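Local structure of EscD/YscD/HrpQ family type III secretion system inner membrane ring protein (Pseudomonas aeruginosa, 6UID) at residues V58-D72 / Q76-C90. The protein probably forms part of the type III secretion inner-membrane ring, its cytoplasmic domain lying at the interface between the basal body and the sorting platform. Sequence-based numbering, arbitrary orientation.
Sequences VRLLEWAEGCEPRQD and QVAGAILQALAGQTC
R70 and T89 form a hydrogen-bonded antiparallel pair between strands 69-71 and 88-90, with axes 163° apart, while strand 57-63 bonds to the 79-82 backbone. There, L82 N meets V58 O at 2.9 Å, L60 N bonds A80 O, and L60 O takes G79 N. Q71 is the main side-chain link. Its chain is extended, with CG anti to the backbone N (chi1 176°), which carries the amide across to the 82-83 backbone. OE1 accepts two bonds. Q88 NE2 comes in the carbonyl plane on a lone pair at 3.0 Å; Q83 N comes at 2.8 Å, tilted from that plane. The Q71 and Q88 side chains run alongside each other with their amide planes 62° apart. The two bonds fix the rotation of the Q71 amide. D72 closes the strand pair: its N bonds G87 O, and its OD1 takes G87 N from above the carboxylate plane. The arrangement belongs to the FHA-like beta sandwich of this domain. Strand 57-63 is an edge of one sheet, strands 69-71 and 88-90 belong to the other, and the 76-87 loop spans both. L60 CD2 packs on Q76 CB at 3.6 Å. Q76 NE2 bonds Q74 O. W63 presents its ring edge to A78 N at 3.7 Å from CH2, and P69 CD lies over one ring face. C90 SG touches W63 CB and C67 CB, each at 3.9 Å. I81 CD1 sits over the centre of the R59 guanidinium, 3.6 Å from CZ. The bend at chi3 turns R59 NH1 back to G79 O, at 2.9 Å.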
ATOM      1  N   VAL A  58      -9.059   4.051  -6.412  1.00 13.06           N
ATOM      2  CA  VAL A  58      -8.581   3.923  -5.045  1.00 13.00           C
ATOM      3  C   VAL A  58      -7.891   5.220  -4.665  1.00 14.80           C
ATOM      4  O   VAL A  58      -6.959   5.653  -5.350  1.00 14.32           O
ATOM      5  CB  VAL A  58      -7.620   2.728  -4.924  1.00 14.54           C
ATOM      6  CG1 VAL A  58      -6.957   2.707  -3.565  1.00 15.42           C
ATOM      7  CG2 VAL A  58      -8.370   1.461  -5.243  1.00 15.55           C
ATOM      8  N   ARG A  59      -8.323   5.818  -3.558  1.00 12.96           N
ATOM      9  CA  ARG A  59      -7.805   7.088  -3.070  1.00 12.54           C
ATOM     10  C   ARG A  59      -7.088   6.898  -1.737  1.00 12.52           C
ATOM     11  O   ARG A  59      -7.594   6.210  -0.845  1.00 12.85           O
ATOM     12  CB  ARG A  59      -8.933   8.106  -2.899  1.00 14.11           C
ATOM     13  CG  ARG A  59      -8.439   9.495  -2.613  1.00 14.86           C
ATOM     14  CD  ARG A  59      -9.583  10.489  -2.383  1.00 14.93           C
ATOM     15  NE  ARG A  59     -10.576  10.526  -3.463  1.00 15.66           N
ATOM     16  CZ  ARG A  59     -10.482  11.274  -4.557  1.00 14.91           C
ATOM     17  NH1 ARG A  59      -9.453  12.072  -4.771  1.00 14.62           N
ATOM     18  NH2 ARG A  59     -11.474  11.225  -5.452  1.00 16.16           N
ATOM     19  N   LEU A  60      -5.915   7.512  -1.604  1.00 12.37           N
ATOM     20  CA  LEU A  60      -5.156   7.532  -0.368  1.00 13.24           C
ATOM     21  C   LEU A  60      -5.729   8.587   0.567  1.00 13.66           C
ATOM     22  O   LEU A  60      -5.885   9.746   0.170  1.00 14.69           O
ATOM     23  CB  LEU A  60      -3.719   7.905  -0.710  1.00 15.40           C
ATOM     24  CG  LEU A  60      -2.751   8.116   0.437  1.00 15.75           C
ATOM     25  CD1 LEU A  60      -2.529   6.826   1.222  1.00 17.18           C
ATOM     26  CD2 LEU A  60      -1.449   8.660  -0.131  1.00 16.18           C
ATOM     27  N   LEU A  61      -6.045   8.199   1.808  1.00 13.92           N
ATOM     28  CA  LEU A  61      -6.597   9.141   2.787  1.00 14.26           C
ATOM     29  C   LEU A  61      -5.654   9.478   3.932  1.00 16.07           C
ATOM     30  O   LEU A  61      -5.450  10.662   4.234  1.00 19.28           O
ATOM     31  CB  LEU A  61      -7.918   8.617   3.373  1.00 16.99           C
ATOM     32  CG  LEU A  61      -9.087   8.516   2.399  1.00 23.36           C
ATOM     33  CD1 LEU A  61     -10.327   8.013   3.145  1.00 26.73           C
ATOM     34  CD2 LEU A  61      -9.373   9.832   1.732  1.00 26.87           C
ATOM     35  N   GLU A  62      -5.119   8.475   4.621  1.00 14.26           N
ATOM     36  CA  GLU A  62      -4.397   8.680   5.872  1.00 15.78           C
ATOM     37  C   GLU A  62      -3.367   7.575   6.031  1.00 14.06           C
ATOM     38  O   GLU A  62      -3.476   6.505   5.418  1.00 15.15           O
ATOM     39  CB  GLU A  62      -5.319   8.601   7.107  1.00 21.90           C
ATOM     40  CG  GLU A  62      -6.566   9.451   7.053  1.00 28.02           C
ATOM     41  CD  GLU A  62      -7.523   9.158   8.204  1.00 46.26           C
ATOM     42  OE1 GLU A  62      -7.084   8.568   9.215  1.00 38.81           O
ATOM     43  OE2 GLU A  62      -8.715   9.508   8.088  1.00 47.60           O
ATOM     44  N   TRP A  63      -2.366   7.834   6.876  1.00 14.79           N
ATOM     45  CA  TRP A  63      -1.342   6.839   7.150  1.00 14.94           C
ATOM     46  C   TRP A  63      -0.649   7.121   8.479  1.00 16.05           C
ATOM     47  O   TRP A  63      -0.744   8.216   9.038  1.00 19.51           O
ATOM     48  CB  TRP A  63      -0.313   6.779   6.031  1.00 16.98           C
ATOM     49  CG  TRP A  63       0.377   8.081   5.785  1.00 14.97           C
ATOM     50  CD1 TRP A  63       1.526   8.519   6.370  1.00 16.27           C
ATOM     51  CD2 TRP A  63      -0.051   9.122   4.906  1.00 14.74           C
ATOM     52  NE1 TRP A  63       1.852   9.774   5.903  1.00 17.11           N
ATOM     53  CE2 TRP A  63       0.898  10.161   4.994  1.00 16.56           C
ATOM     54  CE3 TRP A  63      -1.134   9.264   4.041  1.00 14.86           C
ATOM     55  CZ2 TRP A  63       0.795  11.333   4.233  1.00 17.43           C
ATOM     56  CZ3 TRP A  63      -1.226  10.423   3.295  1.00 16.41           C
ATOM     57  CH2 TRP A  63      -0.276  11.434   3.403  1.00 17.85           C
ATOM     58  N   ALA A  64       0.082   6.109   8.942  1.00 17.18           N
ATOM     59  CA  ALA A  64       0.725   6.142  10.248  1.00 20.40           C
ATOM     60  C   ALA A  64       1.829   7.182  10.338  1.00 19.34           C
ATOM     61  O   ALA A  64       2.609   7.370   9.407  1.00 19.64           O
ATOM     62  CB  ALA A  64       1.349   4.780  10.539  1.00 29.09           C
ATOM     63  N   GLU A  65       1.921   7.809  11.514  1.00 22.79           N
ATOM     64  CA  GLU A  65       3.030   8.699  11.814  1.00 24.74           C
ATOM     65  C   GLU A  65       4.345   7.948  11.666  1.00 23.18           C
ATOM     66  O   GLU A  65       4.474   6.789  12.059  1.00 25.65           O
ATOM     67  CB  GLU A  65       2.882   9.233  13.244  1.00 33.49           C
ATOM     68  CG  GLU A  65       3.785  10.412  13.573  1.00 41.51           C
ATOM     69  N   GLY A  66       5.316   8.606  11.052  1.00 23.25           N
ATOM     70  CA  GLY A  66       6.616   8.019  10.854  1.00 25.19           C
ATOM     71  C   GLY A  66       6.791   7.310   9.536  1.00 29.74           C
ATOM     72  O   GLY A  66       7.914   6.914   9.203  1.00 31.75           O
ATOM     73  N   CYS A  67       5.719   7.130   8.779  1.00 21.36           N
ATOM     74  CA  CYS A  67       5.813   6.560   7.451  1.00 21.98           C
ATOM     75  C   CYS A  67       5.406   7.596   6.414  1.00 19.71           C
ATOM     76  O   CYS A  67       4.784   8.619   6.723  1.00 21.77           O
ATOM     77  CB  CYS A  67       4.910   5.336   7.310  1.00 23.60           C
ATOM     78  SG  CYS A  67       5.431   3.934   8.352  1.00 29.58           S
ATOM     79  N   GLU A  68       5.801   7.332   5.173  1.00 19.72           N
ATOM     80  CA  GLU A  68       5.413   8.158   4.040  1.00 20.84           C
ATOM     81  C   GLU A  68       4.927   7.219   2.938  1.00 18.72           C
ATOM     82  O   GLU A  68       5.701   6.357   2.482  1.00 19.42           O
ATOM     83  CB  GLU A  68       6.609   8.972   3.551  1.00 20.46           C
ATOM     84  CG  GLU A  68       6.332   9.870   2.364  1.00 27.46           C
ATOM     85  CD  GLU A  68       5.799  11.224   2.783  1.00 45.34           C
ATOM     86  OE1 GLU A  68       4.689  11.280   3.346  1.00 33.90           O
ATOM     87  OE2 GLU A  68       6.502  12.232   2.559  1.00 46.61           O
ATOM     88  N   PRO A  69       3.695   7.357   2.465  1.00 15.09           N
ATOM     89  CA  PRO A  69       3.236   6.502   1.368  1.00 14.77           C
ATOM     90  C   PRO A  69       3.919   6.913   0.074  1.00 15.12           C
ATOM     91  O   PRO A  69       4.070   8.106  -0.222  1.00 15.72           O
ATOM     92  CB  PRO A  69       1.732   6.778   1.314  1.00 16.49           C
ATOM     93  CG  PRO A  69       1.617   8.200   1.801  1.00 19.68           C
ATOM     94  CD  PRO A  69       2.670   8.325   2.889  1.00 18.37           C
ATOM     95  N   ARG A  70       4.365   5.912  -0.673  1.00 13.30           N
ATOM     96  CA  ARG A  70       5.055   6.141  -1.938  1.00 14.52           C
ATOM     97  C   ARG A  70       4.452   5.238  -3.002  1.00 14.93           C
ATOM     98  O   ARG A  70       3.958   4.145  -2.710  1.00 15.19           O
ATOM     99  CB  ARG A  70       6.538   5.895  -1.805  1.00 15.20           C
ATOM    100  CG  ARG A  70       7.187   6.875  -0.837  1.00 16.38           C
ATOM    101  CD  ARG A  70       8.661   6.599  -0.617  1.00 19.76           C
ATOM    102  NE  ARG A  70       9.207   7.534   0.362  1.00 20.07           N
ATOM    103  CZ  ARG A  70       9.700   8.727   0.077  1.00 20.94           C
ATOM    104  NH1 ARG A  70       9.764   9.158  -1.182  1.00 26.35           N
ATOM    105  NH2 ARG A  70      10.138   9.496   1.070  1.00 21.53           N
ATOM    106  N   GLN A  71       4.478   5.727  -4.238  1.00 14.91           N
ATOM    107  CA  GLN A  71       4.022   4.978  -5.398  1.00 13.61           C
ATOM    108  C   GLN A  71       5.192   4.975  -6.368  1.00 14.15           C
ATOM    109  O   GLN A  71       5.629   6.034  -6.832  1.00 15.67           O
ATOM    110  CB  GLN A  71       2.784   5.630  -5.998  1.00 13.30           C
ATOM    111  CG  GLN A  71       2.329   4.954  -7.266  1.00 14.61           C
ATOM    112  CD  GLN A  71       1.055   5.545  -7.789  1.00 15.56           C
ATOM    113  OE1 GLN A  71      -0.024   5.044  -7.530  1.00 15.53           O
ATOM    114  NE2 GLN A  71       1.178   6.649  -8.515  1.00 20.47           N
ATOM    115  N   ASP A  72       5.765   3.800  -6.605  1.00 15.42           N
ATOM    116  CA  ASP A  72       7.004   3.684  -7.381  1.00 18.26           C
ATOM    117  C   ASP A  72       8.072   4.659  -6.871  1.00 18.21           C
ATOM    118  O   ASP A  72       8.806   5.296  -7.641  1.00 21.42           O
ATOM    119  CB  ASP A  72       6.725   3.852  -8.878  1.00 20.08           C
ATOM    120  CG  ASP A  72       5.873   2.730  -9.444  1.00 24.18           C
ATOM    121  OD1 ASP A  72       5.966   1.579  -8.941  1.00 21.56           O
ATOM    122  OD2 ASP A  72       5.094   3.007 -10.384  1.00 27.98           O
ATOM    123  N   GLN A  76       3.425  10.335  -1.951  1.00 15.42           N
ATOM    124  CA  GLN A  76       2.050  10.688  -2.261  1.00 15.98           C
ATOM    125  C   GLN A  76       1.470  11.535  -1.138  1.00 17.86           C
ATOM    126  O   GLN A  76       1.890  11.433   0.019  1.00 20.18           O
ATOM    127  CB  GLN A  76       1.199   9.435  -2.443  1.00 16.40           C
ATOM    128  CG  GLN A  76       1.657   8.522  -3.571  1.00 16.16           C
ATOM    129  CD  GLN A  76       1.635   9.215  -4.901  1.00 19.32           C
ATOM    130  OE1 GLN A  76       0.569   9.653  -5.353  1.00 21.35           O
ATOM    131  NE2 GLN A  76       2.805   9.348  -5.534  1.00 16.95           N
ATOM    132  N   VAL A  77       0.483  12.351  -1.487  1.00 18.09           N
ATOM    133  CA  VAL A  77      -0.211  13.189  -0.516  1.00 18.05           C
ATOM    134  C   VAL A  77      -1.644  12.701  -0.334  1.00 17.77           C
ATOM    135  O   VAL A  77      -2.210  11.971  -1.161  1.00 16.28           O
ATOM    136  CB  VAL A  77      -0.181  14.681  -0.911  1.00 17.87           C
ATOM    137  CG1 VAL A  77       1.263  15.163  -0.952  1.00 21.71           C
ATOM    138  CG2 VAL A  77      -0.901  14.909  -2.238  1.00 20.71           C
ATOM    139  N   ALA A  78      -2.240  13.128   0.774  1.00 15.78           N
ATOM    140  CA  ALA A  78      -3.627  12.793   1.047  1.00 15.95           C
ATOM    141  C   ALA A  78      -4.513  13.240  -0.106  1.00 15.83           C
ATOM    142  O   ALA A  78      -4.375  14.354  -0.623  1.00 16.93           O
ATOM    143  CB  ALA A  78      -4.087  13.474   2.339  1.00 19.42           C
ATOM    144  N   GLY A  79      -5.407  12.357  -0.520  1.00 14.86           N
ATOM    145  CA  GLY A  79      -6.342  12.633  -1.578  1.00 16.68           C
ATOM    146  C   GLY A  79      -5.906  12.110  -2.922  1.00 15.14           C
ATOM    147  O   GLY A  79      -6.692  12.148  -3.872  1.00 15.64           O
ATOM    148  N   ALA A  80      -4.673  11.628  -3.027  1.00 15.43           N
ATOM    149  CA  ALA A  80      -4.168  11.153  -4.308  1.00 15.34           C
ATOM    150  C   ALA A  80      -4.930   9.920  -4.781  1.00 13.42           C
ATOM    151  O   ALA A  80      -5.309   9.056  -3.991  1.00 13.49           O
ATOM    152  CB  ALA A  80      -2.696  10.777  -4.163  1.00 19.25           C
ATOM    153  N   ILE A  81      -5.174   9.858  -6.080  1.00 14.49           N
ATOM    154  CA  ILE A  81      -5.680   8.656  -6.729  1.00 13.22           C
ATOM    155  C   ILE A  81      -4.477   7.798  -7.091  1.00 14.38           C
ATOM    156  O   ILE A  81      -3.552   8.263  -7.768  1.00 16.71           O
ATOM    157  CB  ILE A  81      -6.511   8.995  -7.974  1.00 16.45           C
ATOM    158  CG1 ILE A  81      -7.806   9.737  -7.594  1.00 18.74           C
ATOM    159  CG2 ILE A  81      -6.814   7.735  -8.785  1.00 18.35           C
ATOM    160  CD1 ILE A  81      -8.788   8.951  -6.778  1.00 17.39           C
ATOM    161  N   LEU A  82      -4.481   6.567  -6.619  1.00 13.37           N
ATOM    162  CA  LEU A  82      -3.372   5.648  -6.827  1.00 13.37           C
ATOM    163  C   LEU A  82      -3.584   4.854  -8.109  1.00 17.25           C
ATOM    164  O   LEU A  82      -4.714   4.694  -8.582  1.00 17.79           O
ATOM    165  CB  LEU A  82      -3.234   4.741  -5.620  1.00 12.76           C
ATOM    166  CG  LEU A  82      -2.928   5.457  -4.304  1.00 14.63           C
ATOM    167  CD1 LEU A  82      -2.844   4.411  -3.184  1.00 14.62           C
ATOM    168  CD2 LEU A  82      -1.672   6.305  -4.378  1.00 16.07           C
ATOM    169  N   GLN A  83      -2.475   4.407  -8.705  1.00 15.19           N
ATOM    170  CA  GLN A  83      -2.495   3.736  -9.998  1.00 15.76           C
ATOM    171  C   GLN A  83      -2.436   2.218  -9.855  1.00 15.60           C
ATOM    172  O   GLN A  83      -1.565   1.672  -9.169  1.00 15.21           O
ATOM    173  CB  GLN A  83      -1.365   4.233 -10.898  1.00 19.88           C
ATOM    174  CG  GLN A  83      -1.706   5.594 -11.560  1.00 52.90           C
ATOM    175  CD  GLN A  83      -3.083   5.620 -12.247  1.00 80.40           C
ATOM    176  OE1 GLN A  83      -3.904   6.503 -11.984  1.00 58.83           O
ATOM    177  NE2 GLN A  83      -3.332   4.651 -13.126  1.00 80.56           N
ATOM    178  N   ALA A  84      -3.343   1.537 -10.548  1.00 15.00           N
ATOM    179  CA  ALA A  84      -3.343   0.085 -10.530  1.00 15.87           C
ATOM    180  C   ALA A  84      -2.014  -0.458 -11.045  1.00 14.36           C
ATOM    181  O   ALA A  84      -1.444   0.030 -12.030  1.00 16.25           O
ATOM    182  CB  ALA A  84      -4.495  -0.442 -11.389  1.00 17.63           C
ATOM    183  N   LEU A  85      -1.522  -1.468 -10.331  1.00 14.43           N
ATOM    184  CA  LEU A  85      -0.319  -2.234 -10.635  1.00 16.22           C
ATOM    185  C   LEU A  85       0.963  -1.447 -10.428  1.00 15.99           C
ATOM    186  O   LEU A  85       2.040  -1.992 -10.651  1.00 19.35           O
ATOM    187  CB  LEU A  85      -0.354  -2.917 -12.007  1.00 16.82           C
ATOM    188  CG  LEU A  85      -1.442  -3.979 -12.113  1.00 18.82           C
ATOM    189  CD1 LEU A  85      -1.340  -4.648 -13.463  1.00 26.53           C
ATOM    190  CD2 LEU A  85      -1.360  -5.041 -11.039  1.00 22.72           C
ATOM    191  N   ALA A  86       0.891  -0.205  -9.969  1.00 15.10           N
ATOM    192  CA  ALA A  86       2.096   0.470  -9.520  1.00 15.28           C
ATOM    193  C   ALA A  86       2.496  -0.056  -8.143  1.00 14.07           C
ATOM    194  O   ALA A  86       1.661  -0.554  -7.379  1.00 14.95           O
ATOM    195  CB  ALA A  86       1.859   1.976  -9.466  1.00 17.05           C
ATOM    196  N   GLY A  87       3.786   0.015  -7.824  1.00 14.77           N
ATOM    197  CA  GLY A  87       4.247  -0.455  -6.521  1.00 12.74           C
ATOM    198  C   GLY A  87       3.978   0.526  -5.403  1.00 15.99           C
ATOM    199  O   GLY A  87       4.535   1.631  -5.390  1.00 17.68           O
ATOM    200  N   GLN A  88       3.114   0.163  -4.463  1.00 12.62           N
ATOM    201  CA  GLN A  88       2.743   1.023  -3.350  1.00 11.75           C
ATOM    202  C   GLN A  88       3.522   0.589  -2.111  1.00 14.56           C
ATOM    203  O   GLN A  88       3.607  -0.607  -1.801  1.00 14.28           O
ATOM    204  CB  GLN A  88       1.234   0.907  -3.065  1.00 12.65           C
ATOM    205  CG  GLN A  88       0.334   1.017  -4.265  1.00 12.91           C
ATOM    206  CD  GLN A  88       0.349   2.380  -4.957  1.00 13.96           C
ATOM    207  OE1 GLN A  88       0.764   3.390  -4.378  1.00 15.59           O
ATOM    208  NE2 GLN A  88      -0.149   2.421  -6.176  1.00 14.94           N
ATOM    209  N   THR A  89       4.058   1.553  -1.371  1.00 12.77           N
ATOM    210  CA  THR A  89       4.720   1.262  -0.105  1.00 13.58           C
ATOM    211  C   THR A  89       4.265   2.253   0.948  1.00 13.68           C
ATOM    212  O   THR A  89       3.854   3.370   0.639  1.00 14.90           O
ATOM    213  CB  THR A  89       6.252   1.274  -0.177  1.00 14.45           C
ATOM    214  OG1 THR A  89       6.697   2.585  -0.570  1.00 15.91           O
ATOM    215  CG2 THR A  89       6.745   0.264  -1.164  1.00 13.50           C
ATOM    216  N   CYS A  90       4.321   1.811   2.210  1.00 13.89           N
ATOM    217  CA  CYS A  90       4.065   2.684   3.351  1.00 13.39           C
ATOM    218  C   CYS A  90       4.896   2.073   4.484  1.00 15.04           C
ATOM    219  O   CYS A  90       4.462   1.122   5.138  1.00 14.34           O
ATOM    220  CB  CYS A  90       2.586   2.745   3.673  1.00 17.06           C
ATOM    221  SG  CYS A  90       2.173   4.082   4.802  1.00 21.51           S
TER
HETATM  222  O   HOH W   1      -7.365   4.241  -8.851  1.00 15.60           O
HETATM  223  O   HOH W   2       7.006   4.036   1.811  1.00 18.52           O
HETATM  224  O   HOH W   3       3.301  12.904   1.762  1.00 26.95           O
HETATM  225  O   HOH W   4       1.129   4.573  -1.933  1.00 16.67           O